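PDB 5AEG: alpha-glucosidase YIHQ from Escherichia coli, which hydrolyses sulfoquinovosyl diacylglycerides, and simpler sulfoquinovosides such as sulfoquinovosyl glycerol, to release sulfoquinovose for breakdown by sulfoglycolysis. Local coordinates for residues A[74-82]-A[90-98]; A[181-189]-A[196-207]. One frame throughout, in Å; residues are numbered along the deposited sequence.

Contact 1: A[74-82]-A[90-98]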
loop_
_atom_site.group_PDB
_atom_site.type_symbol
_atom_site.label_atom_id
_atom_site.label_comp_id
_atom_site.label_asym_id
_atom_site.label_seq_id
_atom_site.Cartn_x
_atom_site.Cartn_y
_atom_site.Cartn_z
ATOM N N GLN A 74 23.327 -22.906 -25.593
ATOM C CA GLN A 74 24.043 -22.863 -24.292
ATOM C C GLN A 74 24.802 -21.563 -24.188
ATOM O O GLN A 74 25.342 -21.047 -25.171
ATOM C CB GLN A 74 25.060 -23.993 -24.146
ATOM C CG GLN A 74 24.471 -25.289 -23.644
ATOM C CD GLN A 74 23.921 -25.143 -22.248
ATOM O OE1 GLN A 74 24.353 -24.271 -21.486
ATOM N NE2 GLN A 74 22.959 -25.977 -21.902
ATOM N N SER A 75 24.792 -21.024 -22.989
ATOM C CA SER A 75 25.325 -19.706 -22.696
ATOM C C SER A 75 26.372 -19.933 -21.552
ATOM O O SER A 75 26.399 -21.031 -20.935
ATOM C CB SER A 75 24.129 -18.777 -22.331
ATOM O OG SER A 75 24.488 -17.474 -21.915
ATOM N N PRO A 76 27.263 -18.933 -21.295
ATOM C CA PRO A 76 28.112 -19.027 -20.079
ATOM C C PRO A 76 27.279 -19.278 -18.803
ATOM O O PRO A 76 27.434 -20.324 -18.126
ATOM C CB PRO A 76 28.828 -17.650 -20.035
ATOM C CG PRO A 76 28.196 -16.804 -21.111
ATOM C CD PRO A 76 27.656 -17.772 -22.125
ATOM N N ASP A 77 26.352 -18.343 -18.572
ATOM C CA ASP A 77 25.467 -18.317 -17.416
ATOM C C ASP A 77 24.344 -19.355 -17.461
ATOM O O ASP A 77 23.974 -19.904 -16.435
ATOM C CB ASP A 77 24.844 -16.916 -17.269
ATOM C CG ASP A 77 25.881 -15.833 -17.002
ATOM O OD1 ASP A 77 26.909 -15.795 -17.716
ATOM O OD2 ASP A 77 25.659 -15.022 -16.072
ATOM N N GLY A 78 23.766 -19.596 -18.628
ATOM C CA GLY A 78 22.697 -20.592 -18.734
ATOM C C GLY A 78 22.307 -20.852 -20.183
ATOM O O GLY A 78 23.032 -21.581 -20.901
ATOM N N TRP A 79 21.217 -20.214 -20.629
ATOM C CA TRP A 79 20.676 -20.423 -21.960
ATOM C C TRP A 79 20.267 -19.146 -22.610
ATOM O O TRP A 79 19.810 -18.211 -21.955
ATOM C CB TRP A 79 19.475 -21.339 -21.940
ATOM C CG TRP A 79 19.763 -22.758 -21.646
ATOM C CD1 TRP A 79 20.046 -23.763 -22.547
ATOM C CD2 TRP A 79 19.789 -23.357 -20.358
ATOM N NE1 TRP A 79 20.214 -24.950 -21.885
ATOM C CE2 TRP A 79 20.074 -24.732 -20.540
ATOM C CE3 TRP A 79 19.596 -22.869 -19.064
ATOM C CZ2 TRP A 79 20.157 -25.622 -19.481
ATOM C CZ3 TRP A 79 19.688 -23.758 -18.002
ATOM C CH2 TRP A 79 19.965 -25.129 -18.222
ATOM N N LEU A 80 20.363 -19.137 -23.927
ATOM C CA LEU A 80 19.924 -18.020 -24.769
ATOM C C LEU A 80 18.951 -18.550 -25.792
ATOM O O LEU A 80 19.308 -19.427 -26.580
ATOM C CB LEU A 80 21.105 -17.310 -25.406
ATOM C CG LEU A 80 20.764 -16.150 -26.367
ATOM C CD1 LEU A 80 20.074 -15.010 -25.639
ATOM C CD2 LEU A 80 22.041 -15.653 -27.025
ATOM N N ILE A 81 17.684 -18.096 -25.713
ATOM C CA ILE A 81 16.651 -18.426 -26.688
ATOM C C ILE A 81 16.434 -17.274 -27.668
ATOM O O ILE A 81 16.164 -16.120 -27.268
ATOM C CB ILE A 81 15.349 -18.835 -26.013
ATOM C CG1 ILE A 81 15.671 -19.867 -24.945
ATOM C CG2 ILE A 81 14.415 -19.386 -27.021
ATOM C CD1 ILE A 81 14.489 -20.466 -24.240
ATOM N N HIS A 82 16.650 -17.590 -28.941
ATOM C CA HIS A 82 16.299 -16.684 -30.036
ATOM C C HIS A 82 14.895 -16.961 -30.479
ATOM O O HIS A 82 14.618 -18.001 -31.076
ATOM C CB HIS A 82 17.233 -16.832 -31.207
ATOM C CG HIS A 82 18.629 -16.437 -30.912
ATOM N ND1 HIS A 82 19.106 -15.169 -31.167
ATOM C CD2 HIS A 82 19.678 -17.154 -30.432
ATOM C CE1 HIS A 82 20.381 -15.107 -30.816
ATOM N NE2 HIS A 82 20.752 -16.300 -30.376
ATOM N N SER A 90 12.031 -10.591 -34.197
ATOM C CA SER A 90 12.650 -11.465 -33.272
ATOM C C SER A 90 12.783 -10.844 -31.897
ATOM O O SER A 90 12.678 -9.581 -31.709
ATOM C CB SER A 90 14.067 -11.864 -33.806
ATOM O OG SER A 90 14.846 -10.733 -33.912
ATOM N N ALA A 91 13.079 -11.720 -30.940
ATOM C CA ALA A 91 13.458 -11.248 -29.602
ATOM C C ALA A 91 14.413 -12.265 -28.960
ATOM O O ALA A 91 14.367 -13.420 -29.318
ATOM C CB ALA A 91 12.182 -11.143 -28.727
ATOM N N THR A 92 15.162 -11.868 -27.965
ATOM C CA THR A 92 16.047 -12.831 -27.250
ATOM C C THR A 92 15.645 -12.938 -25.784
ATOM O O THR A 92 15.252 -11.941 -25.163
ATOM C CB THR A 92 17.523 -12.441 -27.260
ATOM O OG1 THR A 92 17.607 -11.169 -26.718
ATOM C CG2 THR A 92 18.084 -12.368 -28.691
ATOM N N LEU A 93 15.709 -14.144 -25.261
ATOM C CA LEU A 93 15.455 -14.408 -23.845
ATOM C C LEU A 93 16.659 -15.096 -23.282
ATOM O O LEU A 93 17.018 -16.201 -23.740
ATOM C CB LEU A 93 14.220 -15.297 -23.689
ATOM C CG LEU A 93 13.955 -15.802 -22.252
ATOM C CD1 LEU A 93 13.615 -14.601 -21.364
ATOM C CD2 LEU A 93 12.903 -16.860 -22.206
ATOM N N ASN A 94 17.348 -14.430 -22.377
ATOM C CA ASN A 94 18.403 -15.018 -21.625
ATOM C C ASN A 94 17.877 -15.595 -20.310
ATOM O O ASN A 94 17.142 -14.901 -19.556
ATOM C CB ASN A 94 19.491 -13.990 -21.330
ATOM C CG ASN A 94 20.857 -14.557 -21.590
ATOM O OD1 ASN A 94 21.366 -14.391 -22.699
ATOM N ND2 ASN A 94 21.414 -15.325 -20.623
ATOM N N ILE A 95 18.311 -16.810 -20.018
ATOM C CA ILE A 95 17.920 -17.577 -18.835
ATOM C C ILE A 95 19.194 -17.900 -18.085
ATOM O O ILE A 95 20.190 -18.465 -18.667
ATOM C CB ILE A 95 17.247 -18.862 -19.215
ATOM C CG1 ILE A 95 16.025 -18.590 -20.047
ATOM C CG2 ILE A 95 16.859 -19.735 -17.987
ATOM C CD1 ILE A 95 15.337 -19.874 -20.514
ATOM N N SER A 96 19.190 -17.508 -16.811
ATOM C CA SER A 96 20.365 -17.628 -15.950
ATOM C C SER A 96 19.951 -17.718 -14.469
ATOM O O SER A 96 18.764 -17.505 -14.152
ATOM C CB SER A 96 21.372 -16.543 -16.245
ATOM O OG SER A 96 21.134 -15.271 -15.664
ATOM N N ALA A 97 20.851 -18.227 -13.631
ATOM C CA ALA A 97 20.865 -17.937 -12.152
ATOM C C ALA A 97 21.494 -16.535 -11.905
ATOM O O ALA A 97 22.399 -16.103 -12.630
ATOM C CB ALA A 97 21.613 -19.017 -11.381
ATOM N N ASP A 98 20.954 -15.764 -10.954
ATOM C CA ASP A 98 21.589 -14.487 -10.590
ATOM C C ASP A 98 22.580 -14.750 -9.442
ATOM O O ASP A 98 22.777 -15.938 -9.031
ATOM C CB ASP A 98 20.565 -13.346 -10.346
ATOM C CG ASP A 98 19.960 -13.334 -8.895
ATOM O OD1 ASP A 98 20.198 -14.293 -8.115
ATOM O OD2 ASP A 98 19.210 -12.363 -8.582
HETATM O O HOH W 1 23.094 -13.845 -14.678
HETATM O O HOH W 2 16.366 -13.824 -31.902
#

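Contact 2: A[181-189]-A[196-207]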
loop_
_atom_site.group_PDB
_atom_site.type_symbol
_atom_site.label_atom_id
_atom_site.label_comp_id
_atom_site.label_asym_id
_atom_site.label_seq_id
_atom_site.Cartn_x
_atom_site.Cartn_y
_atom_site.Cartn_z
ATOM N N PHE A 181 -3.264 2.919 -5.480
ATOM C CA PHE A 181 -2.139 3.762 -5.409
ATOM C C PHE A 181 -0.818 3.011 -5.173
ATOM O O PHE A 181 0.189 3.673 -5.144
ATOM C CB PHE A 181 -2.290 4.917 -4.412
ATOM C CG PHE A 181 -3.135 4.618 -3.228
ATOM C CD1 PHE A 181 -2.797 3.596 -2.387
ATOM C CD2 PHE A 181 -4.305 5.335 -3.013
ATOM C CE1 PHE A 181 -3.650 3.230 -1.338
ATOM C CE2 PHE A 181 -5.173 5.017 -1.901
ATOM C CZ PHE A 181 -4.858 3.917 -1.151
ATOM N N PHE A 182 -0.842 1.676 -5.006
ATOM C CA PHE A 182 0.389 0.895 -4.734
ATOM C C PHE A 182 0.191 -0.430 -5.488
ATOM O O PHE A 182 0.143 -1.476 -4.864
ATOM C CB PHE A 182 0.598 0.724 -3.233
ATOM C CG PHE A 182 1.954 0.189 -2.804
ATOM C CD1 PHE A 182 2.864 -0.469 -3.686
ATOM C CD2 PHE A 182 2.264 0.232 -1.471
ATOM C CE1 PHE A 182 4.042 -0.946 -3.205
ATOM C CE2 PHE A 182 3.500 -0.207 -0.985
ATOM C CZ PHE A 182 4.348 -0.835 -1.865
ATOM N N PRO A 183 0.068 -0.391 -6.829
ATOM C CA PRO A 183 0.172 -1.634 -7.568
ATOM C C PRO A 183 1.668 -1.984 -7.630
ATOM O O PRO A 183 2.512 -1.099 -7.512
ATOM C CB PRO A 183 -0.330 -1.276 -8.983
ATOM C CG PRO A 183 0.103 0.177 -9.123
ATOM C CD PRO A 183 0.156 0.768 -7.733
ATOM N N GLN A 184 2.010 -3.250 -7.746
ATOM C CA GLN A 184 3.419 -3.607 -7.856
ATOM C C GLN A 184 3.499 -4.881 -8.734
ATOM O O GLN A 184 2.695 -5.774 -8.563
ATOM C CB GLN A 184 4.086 -3.858 -6.503
ATOM C CG GLN A 184 5.628 -3.944 -6.663
ATOM C CD GLN A 184 6.370 -3.977 -5.382
ATOM O OE1 GLN A 184 6.224 -3.075 -4.571
ATOM N NE2 GLN A 184 7.192 -4.982 -5.195
ATOM N N PRO A 185 4.543 -4.980 -9.634
ATOM C CA PRO A 185 4.652 -6.126 -10.561
ATOM C C PRO A 185 5.396 -7.282 -9.918
ATOM O O PRO A 185 6.465 -7.685 -10.380
ATOM C CB PRO A 185 5.394 -5.515 -11.770
ATOM C CG PRO A 185 6.246 -4.506 -11.149
ATOM C CD PRO A 185 5.382 -3.864 -10.064
ATOM N N THR A 186 4.800 -7.813 -8.844
ATOM C CA THR A 186 5.450 -8.777 -7.905
ATOM C C THR A 186 4.286 -9.651 -7.399
ATOM O O THR A 186 3.257 -9.119 -6.983
ATOM C CB THR A 186 6.068 -8.055 -6.723
ATOM O OG1 THR A 186 6.997 -7.093 -7.205
ATOM C CG2 THR A 186 6.769 -9.004 -5.791
ATOM N N PHE A 187 4.395 -10.984 -7.494
ATOM C CA PHE A 187 3.333 -11.867 -7.053
ATOM C C PHE A 187 3.939 -13.152 -6.461
ATOM O O PHE A 187 5.148 -13.444 -6.658
ATOM C CB PHE A 187 2.251 -12.159 -8.121
ATOM C CG PHE A 187 2.678 -12.980 -9.293
ATOM C CD1 PHE A 187 3.206 -12.377 -10.429
ATOM C CD2 PHE A 187 2.593 -14.381 -9.285
ATOM C CE1 PHE A 187 3.550 -13.134 -11.524
ATOM C CE2 PHE A 187 3.004 -15.104 -10.358
ATOM C CZ PHE A 187 3.467 -14.478 -11.470
ATOM N N VAL A 188 3.118 -13.791 -5.658
ATOM C CA VAL A 188 3.387 -15.107 -5.016
ATOM C C VAL A 188 2.385 -16.079 -5.534
ATOM O O VAL A 188 1.171 -15.864 -5.517
ATOM C CB VAL A 188 3.249 -15.025 -3.513
ATOM C CG1 VAL A 188 3.252 -16.369 -2.823
ATOM C CG2 VAL A 188 4.383 -14.246 -2.983
ATOM N N SER A 189 2.880 -17.271 -5.878
ATOM C CA SER A 189 2.022 -18.363 -6.279
ATOM C C SER A 189 2.024 -19.457 -5.167
ATOM O O SER A 189 3.046 -19.641 -4.479
ATOM C CB SER A 189 2.658 -19.046 -7.548
ATOM O OG SER A 189 1.984 -20.307 -7.791
ATOM N N HIS A 196 9.136 -11.372 -9.504
ATOM C CA HIS A 196 9.316 -9.930 -9.420
ATOM C C HIS A 196 9.829 -9.374 -10.760
ATOM O O HIS A 196 10.808 -9.904 -11.322
ATOM C CB HIS A 196 10.292 -9.551 -8.336
ATOM C CG HIS A 196 10.562 -8.081 -8.292
ATOM N ND1 HIS A 196 9.576 -7.166 -7.993
ATOM C CD2 HIS A 196 11.664 -7.356 -8.605
ATOM C CE1 HIS A 196 10.074 -5.947 -8.063
ATOM N NE2 HIS A 196 11.341 -6.033 -8.455
ATOM N N VAL A 197 9.185 -8.342 -11.286
ATOM C CA VAL A 197 9.527 -7.776 -12.612
ATOM C C VAL A 197 10.141 -6.383 -12.370
ATOM O O VAL A 197 9.598 -5.519 -11.638
ATOM C CB VAL A 197 8.359 -7.744 -13.565
ATOM C CG1 VAL A 197 8.695 -7.089 -14.918
ATOM C CG2 VAL A 197 7.750 -9.113 -13.790
ATOM N N ASP A 198 11.287 -6.131 -12.970
ATOM C CA ASP A 198 11.997 -4.886 -12.681
ATOM C C ASP A 198 11.365 -3.694 -13.347
ATOM O O ASP A 198 11.523 -2.563 -12.892
ATOM C CB ASP A 198 13.465 -4.911 -13.153
ATOM C CG ASP A 198 14.350 -5.714 -12.271
ATOM O OD1 ASP A 198 14.002 -6.104 -11.130
ATOM O OD2 ASP A 198 15.489 -5.921 -12.711
ATOM N N ASN A 199 10.643 -3.885 -14.389
ATOM C CA ASN A 199 10.195 -2.695 -15.121
ATOM C C ASN A 199 9.227 -1.776 -14.325
ATOM O O ASN A 199 8.561 -2.237 -13.384
ATOM C CB ASN A 199 9.418 -3.201 -16.300
ATOM C CG ASN A 199 10.227 -4.108 -17.227
ATOM O OD1 ASN A 199 10.818 -5.112 -16.782
ATOM N ND2 ASN A 199 10.169 -3.779 -18.555
ATOM N N SER A 200 9.061 -0.539 -14.767
ATOM C CA SER A 200 8.039 0.384 -14.204
ATOM C C SER A 200 7.060 0.898 -15.240
ATOM O O SER A 200 6.238 1.755 -14.970
ATOM C CB SER A 200 8.712 1.509 -13.431
ATOM O OG SER A 200 9.408 2.329 -14.347
ATOM N N CYS A 201 7.102 0.367 -16.454
ATOM C CA CYS A 201 6.100 0.634 -17.464
ATOM C C CYS A 201 4.722 0.152 -17.071
ATOM O O CYS A 201 4.618 -0.648 -16.119
ATOM C CB CYS A 201 6.513 -0.010 -18.816
ATOM S SG CYS A 201 6.727 -1.814 -18.697
ATOM N N TYR A 202 3.662 0.588 -17.795
ATOM C CA TYR A 202 2.356 -0.051 -17.700
ATOM C C TYR A 202 2.511 -1.545 -17.845
ATOM O O TYR A 202 3.255 -1.994 -18.749
ATOM C CB TYR A 202 1.422 0.471 -18.755
ATOM C CG TYR A 202 0.063 -0.171 -18.702
ATOM C CD1 TYR A 202 -0.182 -1.352 -19.355
ATOM C CD2 TYR A 202 -0.989 0.349 -17.863
ATOM C CE1 TYR A 202 -1.408 -1.958 -19.328
ATOM C CE2 TYR A 202 -2.234 -0.283 -17.832
ATOM C CZ TYR A 202 -2.433 -1.424 -18.553
ATOM O OH TYR A 202 -3.669 -1.998 -18.542
ATOM N N MET A 203 1.833 -2.319 -16.998
ATOM C CA MET A 203 1.777 -3.793 -17.147
ATOM C C MET A 203 0.389 -4.228 -16.794
ATOM O O MET A 203 -0.324 -3.511 -16.143
ATOM C CB MET A 203 2.812 -4.449 -16.207
ATOM C CG MET A 203 4.233 -4.220 -16.644
ATOM S SD MET A 203 5.438 -5.079 -15.566
ATOM C CE MET A 203 6.067 -3.713 -14.753
ATOM N N ASN A 204 -0.003 -5.392 -17.248
ATOM C CA ASN A 204 -1.221 -6.008 -16.939
ATOM C C ASN A 204 -0.914 -7.474 -16.640
ATOM O O ASN A 204 -0.417 -8.197 -17.522
ATOM C CB ASN A 204 -2.215 -5.933 -18.101
ATOM C CG ASN A 204 -3.585 -6.483 -17.715
ATOM O OD1 ASN A 204 -3.691 -7.403 -16.949
ATOM N ND2 ASN A 204 -4.608 -5.947 -18.273
ATOM N N PHE A 205 -1.205 -7.897 -15.440
ATOM C CA PHE A 205 -0.951 -9.303 -14.988
ATOM C C PHE A 205 -2.235 -10.041 -15.006
ATOM O O PHE A 205 -3.134 -9.730 -14.210
ATOM C CB PHE A 205 -0.270 -9.327 -13.606
ATOM C CG PHE A 205 1.219 -9.043 -13.574
ATOM C CD1 PHE A 205 1.891 -8.389 -14.605
ATOM C CD2 PHE A 205 1.922 -9.327 -12.424
ATOM C CE1 PHE A 205 3.225 -8.120 -14.498
ATOM C CE2 PHE A 205 3.302 -9.109 -12.346
ATOM C CZ PHE A 205 3.949 -8.473 -13.366
ATOM N N ASP A 206 -2.388 -11.018 -15.937
ATOM C CA ASP A 206 -3.661 -11.648 -16.145
ATOM C C ASP A 206 -3.594 -13.058 -15.530
ATOM O O ASP A 206 -2.863 -13.951 -15.974
ATOM C CB ASP A 206 -4.020 -11.658 -17.620
ATOM C CG ASP A 206 -5.356 -12.279 -17.891
ATOM O OD1 ASP A 206 -6.101 -12.651 -16.964
ATOM O OD2 ASP A 206 -5.731 -12.335 -19.049
ATOM N N PHE A 207 -4.360 -13.251 -14.463
ATOM C CA PHE A 207 -4.391 -14.507 -13.733
ATOM C C PHE A 207 -5.666 -15.288 -13.985
ATOM O O PHE A 207 -6.042 -16.146 -13.176
ATOM C CB PHE A 207 -4.156 -14.224 -12.213
ATOM C CG PHE A 207 -2.863 -13.562 -11.904
ATOM C CD1 PHE A 207 -1.653 -14.196 -12.147
ATOM C CD2 PHE A 207 -2.831 -12.276 -11.387
ATOM C CE1 PHE A 207 -0.484 -13.588 -11.823
ATOM C CE2 PHE A 207 -1.676 -11.645 -11.123
ATOM C CZ PHE A 207 -0.481 -12.300 -11.336
#

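Contact 1: A[74-82]-A[90-98]
Trp79 faces Ile95 and Ile81 faces Leu93 as hydrogen-bonded pairs of an antiparallel beta hairpin, whose short strand segments 79-82 and 90-97 run at 163° with their axes 4.7 Å apart at the closest. Each pair is joined by two nearly straight bonds: Trp79 N to Ile95 O and Ile95 N to Trp79 O, then Ile81 N to Leu93 O and Leu93 N to Ile81 O. Between and beyond them Leu80 with Asn94 and His82 with Thr92 form the non-hydrogen-bonded pairs, and side chains alternate between two faces accordingly. The face of Trp79, Ile81, Leu93 and Ile95 is largely apolar. Ile81 and Ile95 both carry CG1 beside the backbone N, with extended chains (chi2 -176° and 177°), and their CD1 methyls meet at 3.9 Å. At the Gly78 end of the strand the Trp79 ring puts CE3 4.3 Å from Ile95 CG2. Strand 9-12 covers this side, Phe11 stacking on Trp79 and touching both isoleucines. The other face, with Leu80, Thr92, Asn94 and His82, is mixed. Leu80 CD1 reaches over to Asn94 OD1 at 3.3 Å and lies 4.0 Å from Thr92 CB, while His82 and Thr92 run side by side, Thr92 CG2 being 3.9 Å from His82 ND1. A water bridges the strands at each end: one accepts from Ser96 OG at 2.6 Å and donates to Asp77 OD2 and Ala97 O; another, in the plane of the His82 ring, links His82 ND1 to Ala91 O. Asp77 also packs its CB against Ser96 CB, at 3.6 Å. The hairpin is thus two-sided, its hydrocarbon face packed on strands 9-12, 20-24 and 103-109, consistent with the beta-sandwich of a galactose mutarotase-like domain, while water binds polar atoms at both ends of the pairing.

Contact 2: A[181-189]-A[196-207]
Side-chain hydrogen bonding centres on Thr186 and His196. Thr186 OG1 lies at the edge of the His196 imidazole, 2.7 Å from ND1 in a hydrogen bond whose donor may be either atom. The same hydroxyl receives a nearly straight bond from Gln184 NE2 at 2.9 Å, with OG1 close to the amide plane, so two partners grip one buried oxygen. Gln184 can reach it because its chain is extended through chi2 (171°); Gln462 NE2 holds the other end of the amide, at OE1. Among backbone atoms, Val197 N donates to Pro185 O at 2.9 Å. Pro185 is the centre of an inverse gamma turn, where the chain turns a corner out of strand 183-184 and enters strand 186-189. That second strand pairs with 193-197 as an antiparallel hairpin of the family 31 N-terminal domain, Thr186 and His196 being a non-hydrogen-bonded pair, and Leu239 and Leu243 of helix 232-243 lie against their side chains. Apolar contacts converge on the proline ring: Met203, bent at chi3 (-108°), crosses it at about a right angle and sets CE 3.5 Å from Pro185 CB, with Phe205 CZ at 3.7 Å from that carbon and Val197 CB also near. The aromatic interactions involve Phe187, Phe205 and Phe207. Phe207 presents its edge to the face of Phe187, centroids 5.0 Å apart, bringing CE1 over the middle of the ring, while Phe205 CE2 approaches Phe187 CD1 to 3.8 Å at the ring edge.

From the N terminus, contact 1 is the earlier of the two, where segments 74-82 and 90-98 close the short hairpin of strands 79-85 and 89-97. Only after this loop is complete does contact 2 open: residues 181-189 meet 196-207 across the hairpin of 186-189 and 193-197, and the second segment carries on into strand 203-206. The two loops therefore follow in series, neither enclosing nor crossing the other. The centres of contact 1 and contact 2 are about 22 Å apart, and the nearest atoms of contact 1 and contact 2 about 9 Å, without touching. Strands 103-109 and 221-228 bridge the hairpins in strand order, so both belong to the antiparallel beta structure of the N-terminal domain.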